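Local coordinates for DUF3828 domain-containing protein (Bacteroides thetaiotaomicron, PDB 3KZT) that is of unknown function but is probably a lipoprotein in its natural form, with three helices packed beside a four-stranded antiparallel sheet, at residues A[50-53]-A[54-58]; A[80-84]-A[85-89]. All blocks are in the same frame, centred on the assembly; numbering follows the deposited sequence.

Contact 1 of 2, residues A[50-53]-A[54-58]; sequences LALG and DSIKQ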
loop_
_atom_site.group_PDB
_atom_site.type_symbol
_atom_site.label_atom_id
_atom_site.label_comp_id
_atom_site.label_asym_id
_atom_site.label_seq_id
_atom_site.Cartn_x
_atom_site.Cartn_y
_atom_site.Cartn_z
ATOM N N LEU A 50 -1.661 -11.136 10.941
ATOM C CA LEU A 50 -0.998 -10.767 12.217
ATOM C C LEU A 50 0.510 -10.931 12.156
ATOM O O LEU A 50 1.227 -10.085 12.673
ATOM C CB LEU A 50 -1.540 -11.570 13.417
ATOM C CG LEU A 50 -2.802 -11.046 14.093
ATOM C CD1 LEU A 50 -3.962 -10.906 13.121
ATOM C CD2 LEU A 50 -3.162 -11.960 15.261
ATOM N N ALA A 51 0.977 -12.028 11.537
ATOM C CA ALA A 51 2.415 -12.291 11.378
ATOM C C ALA A 51 3.126 -11.148 10.651
ATOM O O ALA A 51 4.154 -10.673 11.133
ATOM C CB ALA A 51 2.661 -13.636 10.652
ATOM N N LEU A 52 2.552 -10.681 9.531
ATOM C CA LEU A 52 3.135 -9.568 8.778
ATOM C C LEU A 52 3.002 -8.255 9.531
ATOM O O LEU A 52 3.944 -7.463 9.539
ATOM C CB LEU A 52 2.528 -9.429 7.375
ATOM C CG LEU A 52 3.306 -8.482 6.419
ATOM C CD1 LEU A 52 4.671 -9.037 6.017
ATOM C CD2 LEU A 52 2.511 -8.177 5.194
ATOM N N GLY A 53 1.826 -8.015 10.128
ATOM C CA GLY A 53 1.596 -6.835 10.951
ATOM C C GLY A 53 2.607 -6.712 12.077
ATOM O O GLY A 53 3.159 -5.631 12.303
ATOM N N ASP A 54 2.866 -7.824 12.767
ATOM C CA ASP A 54 3.887 -7.853 13.830
ATOM C C ASP A 54 5.293 -7.695 13.257
ATOM O O ASP A 54 6.062 -6.955 13.821
ATOM C CB ASP A 54 3.780 -9.125 14.687
ATOM C CG ASP A 54 2.479 -9.189 15.499
ATOM O OD1 ASP A 54 1.890 -8.123 15.828
ATOM O OD2 ASP A 54 2.046 -10.327 15.809
ATOM N N SER A 55 5.601 -8.365 12.123
ATOM C CA SER A 55 6.924 -8.194 11.418
ATOM C C SER A 55 7.211 -6.733 11.069
ATOM O O SER A 55 8.316 -6.244 11.296
ATOM C CB SER A 55 6.981 -9.002 10.112
ATOM O OG SER A 55 6.799 -10.382 10.328
ATOM N N ILE A 56 6.199 -6.053 10.533
ATOM C CA ILE A 56 6.293 -4.634 10.172
ATOM C C ILE A 56 6.489 -3.752 11.422
ATOM O O ILE A 56 7.320 -2.836 11.406
ATOM C CB ILE A 56 5.053 -4.181 9.354
ATOM C CG1 ILE A 56 5.059 -4.853 7.971
ATOM C CG2 ILE A 56 5.041 -2.672 9.162
ATOM C CD1 ILE A 56 3.709 -4.867 7.321
ATOM N N LYS A 57 5.746 -4.049 12.498
ATOM C CA LYS A 57 5.921 -3.344 13.795
ATOM C C LYS A 57 7.318 -3.578 14.388
ATOM O O LYS A 57 7.916 -2.654 14.935
ATOM C CB LYS A 57 4.826 -3.741 14.811
ATOM C CG LYS A 57 3.447 -3.209 14.452
ATOM C CD LYS A 57 2.307 -3.983 15.138
ATOM C CE LYS A 57 2.199 -3.699 16.623
ATOM N NZ LYS A 57 1.118 -4.534 17.277
ATOM N N GLN A 58 7.836 -4.800 14.257
ATOM C CA GLN A 58 9.227 -5.119 14.699
ATOM C C GLN A 58 10.282 -4.303 13.888
ATOM O O GLN A 58 11.300 -3.874 14.456
ATOM C CB GLN A 58 9.513 -6.635 14.582
ATOM C CG GLN A 58 8.595 -7.564 15.476
ATOM C CD GLN A 58 9.118 -7.868 16.862
ATOM O OE1 GLN A 58 10.023 -7.192 17.387
ATOM N NE2 GLN A 58 8.531 -8.892 17.487
#
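Ser-55 doubles its hold on Ala-51, one helical turn back: its backbone N lies 2.9 Å from Ala-51 O, and its hydroxyl OG donates to the same Ala-51 O at 2.8 Å. The two donors reach that oxygen from opposite faces of the carbonyl plane, OG standing 37° out of it. With OG beside its own backbone N (chi1 -59°), the hydroxyl folds back along the helix. An alanine here would remove the hydroxyl and would probably leave Ala-51 O with the single backbone bond. One residue further on, on an adjoining face of the helix, Leu-52 CG meets Ile-56 CD1 at 3.7 Å, their side chains crossing at a slant. Regular i to i+4 backbone bonds fix this spacing, among them Ile-56 N to Leu-52 O at 2.8 Å and Lys-57 N to Gly-53 O at 3.0 Å. Lys-57 folds its methylenes over Gly-53 O and bends at chi3 (72°), which brings NZ to 3.9 Å from Asp-54 OD1, a long salt bridge. All this lies within helix 47-60. Ile-56 packs on Phe-34 and Ala-37 of helix 13-41, Lys-57 touches Tyr-38 of helix 13-41 and Val-69 of helix 63-75, and Leu-52 meets Leu-52 of the second subunit.

Contact 2 of 2, residues A[80-84]-A[85-89]; sequences PIIRA and QDLGE. With SO4 (sulfate ion), chain F.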
loop_
_atom_site.group_PDB
_atom_site.type_symbol
_atom_site.label_atom_id
_atom_site.label_comp_id
_atom_site.label_asym_id
_atom_site.label_seq_id
_atom_site.Cartn_x
_atom_site.Cartn_y
_atom_site.Cartn_z
ATOM N N PRO A 80 -4.238 0.732 18.232
ATOM C CA PRO A 80 -3.821 2.136 18.444
ATOM C C PRO A 80 -3.018 2.805 17.265
ATOM O O PRO A 80 -2.994 4.048 17.178
ATOM C CB PRO A 80 -2.946 2.042 19.705
ATOM C CG PRO A 80 -2.423 0.681 19.675
ATOM C CD PRO A 80 -3.538 -0.163 19.177
ATOM N N ILE A 81 -2.390 1.981 16.395
ATOM C CA ILE A 81 -1.634 2.487 15.239
ATOM C C ILE A 81 -2.581 3.187 14.244
ATOM O O ILE A 81 -2.277 4.274 13.769
ATOM C CB ILE A 81 -0.841 1.350 14.514
ATOM C CG1 ILE A 81 0.252 0.762 15.435
ATOM C CG2 ILE A 81 -0.167 1.891 13.225
ATOM C CD1 ILE A 81 0.902 -0.491 14.883
ATOM N N ILE A 82 -3.733 2.550 13.964
ATOM C CA ILE A 82 -4.792 3.103 13.047
ATOM C C ILE A 82 -6.033 3.711 13.768
ATOM O O ILE A 82 -6.891 4.325 13.102
ATOM C CB ILE A 82 -5.277 2.037 11.973
ATOM C CG1 ILE A 82 -5.838 0.754 12.617
ATOM C CG2 ILE A 82 -4.132 1.670 11.038
ATOM C CD1 ILE A 82 -6.539 -0.178 11.654
ATOM N N ARG A 83 -6.115 3.558 15.106
ATOM C CA ARG A 83 -7.293 3.978 15.913
ATOM C C ARG A 83 -8.585 3.401 15.322
ATOM O O ARG A 83 -9.559 4.126 15.061
ATOM C CB ARG A 83 -7.350 5.504 16.067
ATOM C CG ARG A 83 -6.210 6.048 16.851
ATOM C CD ARG A 83 -6.326 7.526 17.022
ATOM N NE ARG A 83 -5.269 8.042 17.895
ATOM C CZ ARG A 83 -5.170 9.306 18.338
ATOM N NH1 ARG A 83 -6.072 10.249 17.994
ATOM N NH2 ARG A 83 -4.148 9.642 19.140
ATOM N N ALA A 84 -8.553 2.093 15.085
ATOM C CA ALA A 84 -9.654 1.373 14.466
ATOM C C ALA A 84 -9.424 -0.116 14.663
ATOM O O ALA A 84 -8.323 -0.525 15.039
ATOM C CB ALA A 84 -9.729 1.694 13.001
ATOM N N GLN A 85 -10.464 -0.911 14.436
ATOM C CA GLN A 85 -10.354 -2.381 14.480
ATOM C C GLN A 85 -9.814 -2.946 13.160
ATOM O O GLN A 85 -9.091 -3.940 13.154
ATOM C CB GLN A 85 -11.712 -3.019 14.745
ATOM C CG GLN A 85 -12.308 -2.688 16.107
ATOM C CD GLN A 85 -13.591 -3.478 16.407
ATOM O OE1 GLN A 85 -13.892 -4.478 15.752
ATOM N NE2 GLN A 85 -14.337 -3.032 17.408
ATOM N N ASP A 86 -10.226 -2.332 12.052
ATOM C CA ASP A 86 -9.882 -2.778 10.721
ATOM C C ASP A 86 -9.852 -1.534 9.815
ATOM O O ASP A 86 -10.269 -0.434 10.237
ATOM C CB ASP A 86 -10.967 -3.781 10.252
ATOM C CG ASP A 86 -10.491 -4.741 9.180
ATOM O OD1 ASP A 86 -9.430 -4.519 8.542
ATOM O OD2 ASP A 86 -11.202 -5.740 8.966
ATOM N N LEU A 87 -9.337 -1.713 8.599
ATOM C CA LEU A 87 -9.260 -0.669 7.594
ATOM C C LEU A 87 -10.145 -1.030 6.426
ATOM O O LEU A 87 -10.158 -2.180 5.991
ATOM C CB LEU A 87 -7.819 -0.531 7.080
ATOM C CG LEU A 87 -6.771 -0.013 8.058
ATOM C CD1 LEU A 87 -5.376 -0.234 7.517
ATOM C CD2 LEU A 87 -7.012 1.462 8.360
ATOM N N GLY A 88 -10.902 -0.048 5.934
ATOM C CA GLY A 88 -11.577 -0.149 4.648
ATOM C C GLY A 88 -10.480 -0.016 3.601
ATOM O O GLY A 88 -9.453 0.625 3.858
ATOM N N GLU A 89 -10.684 -0.612 2.429
ATOM C CA GLU A 89 -9.641 -0.614 1.370
ATOM C C GLU A 89 -9.310 0.790 0.755
ATOM O O GLU A 89 -8.228 0.971 0.218
ATOM C CB GLU A 89 -9.988 -1.645 0.283
ATOM C CG GLU A 89 -8.838 -1.919 -0.695
ATOM C CD GLU A 89 -8.968 -3.216 -1.452
ATOM O OE1 GLU A 89 -10.082 -3.777 -1.563
ATOM O OE2 GLU A 89 -7.932 -3.673 -1.941
HETATM S S SO4 F . -4.272 12.769 20.369
HETATM O O1 SO4 F . -3.249 11.796 20.757
HETATM O O2 SO4 F . -4.677 12.557 18.984
HETATM O O3 SO4 F . -3.730 14.121 20.506
HETATM O O4 SO4 F . -5.438 12.619 21.241
#
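A G1 beta bulge, with Arg-83 and Ala-84 lying opposite the single residue Asp-79, marks the loop between helix 63-75 and strand 96-101, and Ile-82 just before it meets Leu-87 just after it in an apolar contact. The ends of the two side chains meet: Ile-82 CD1 lies 3.6 Å from Leu-87 CG, while Ile-82 CG2 is 3.9 Å from Leu-87 CD2. Ile-82 takes the less common rotamer with CG1 between backbone N and carbonyl carbon (chi1 58°), which sends CD1 to its partner. Phe-42 touches both residues. Between them the chain turns past Ala-84, whose CB rests 3.5 Å from Asp-86 O. Asp-86 OD1 accepts from Leu-87 N at 2.8 Å, on the anti side of the carboxylate and 29° out of its plane. Arg-83 leaves the chain on the side away from residues 85-89, and its extended side chain carries the guanidinium edge-on to a sulfate: NH1 donates to sulfate O2 at 2.9 Å and NH2 to sulfate O1 at 2.8 Å. NH2 also bonds Thr-140. The loop thus combines an apolar contact with an arginine that can bind an anion; the sulfate probably comes from the crystallisation liquor, so a natural ligand is not implied.

How the contacts relate
The two contacts follow one another along the chain, helix 63-75 lying between them, and their centres are 15 Å apart. Helix 63-75 is a shared neighbour, since Val-69 touches both Lys-57 and Pro-80. In the conformer of Ile-81 described here, one of two, the contacts also touch directly, Lys-57 CG packing on Ile-81 CD1 at 3.7 Å, and helix 13-41 is common ground: Phe-34 meets Ile-56 and Ile-81, and Tyr-38 meets Lys-57 and Ile-81. Four residues of 50-58 pack on the second subunit, whereas from 80-89 Glu-89 packs on Asp-33 of that subunit. Residues 80-89 also lean on strand 119-130 through Arg-83, the residue that holds the sulfate.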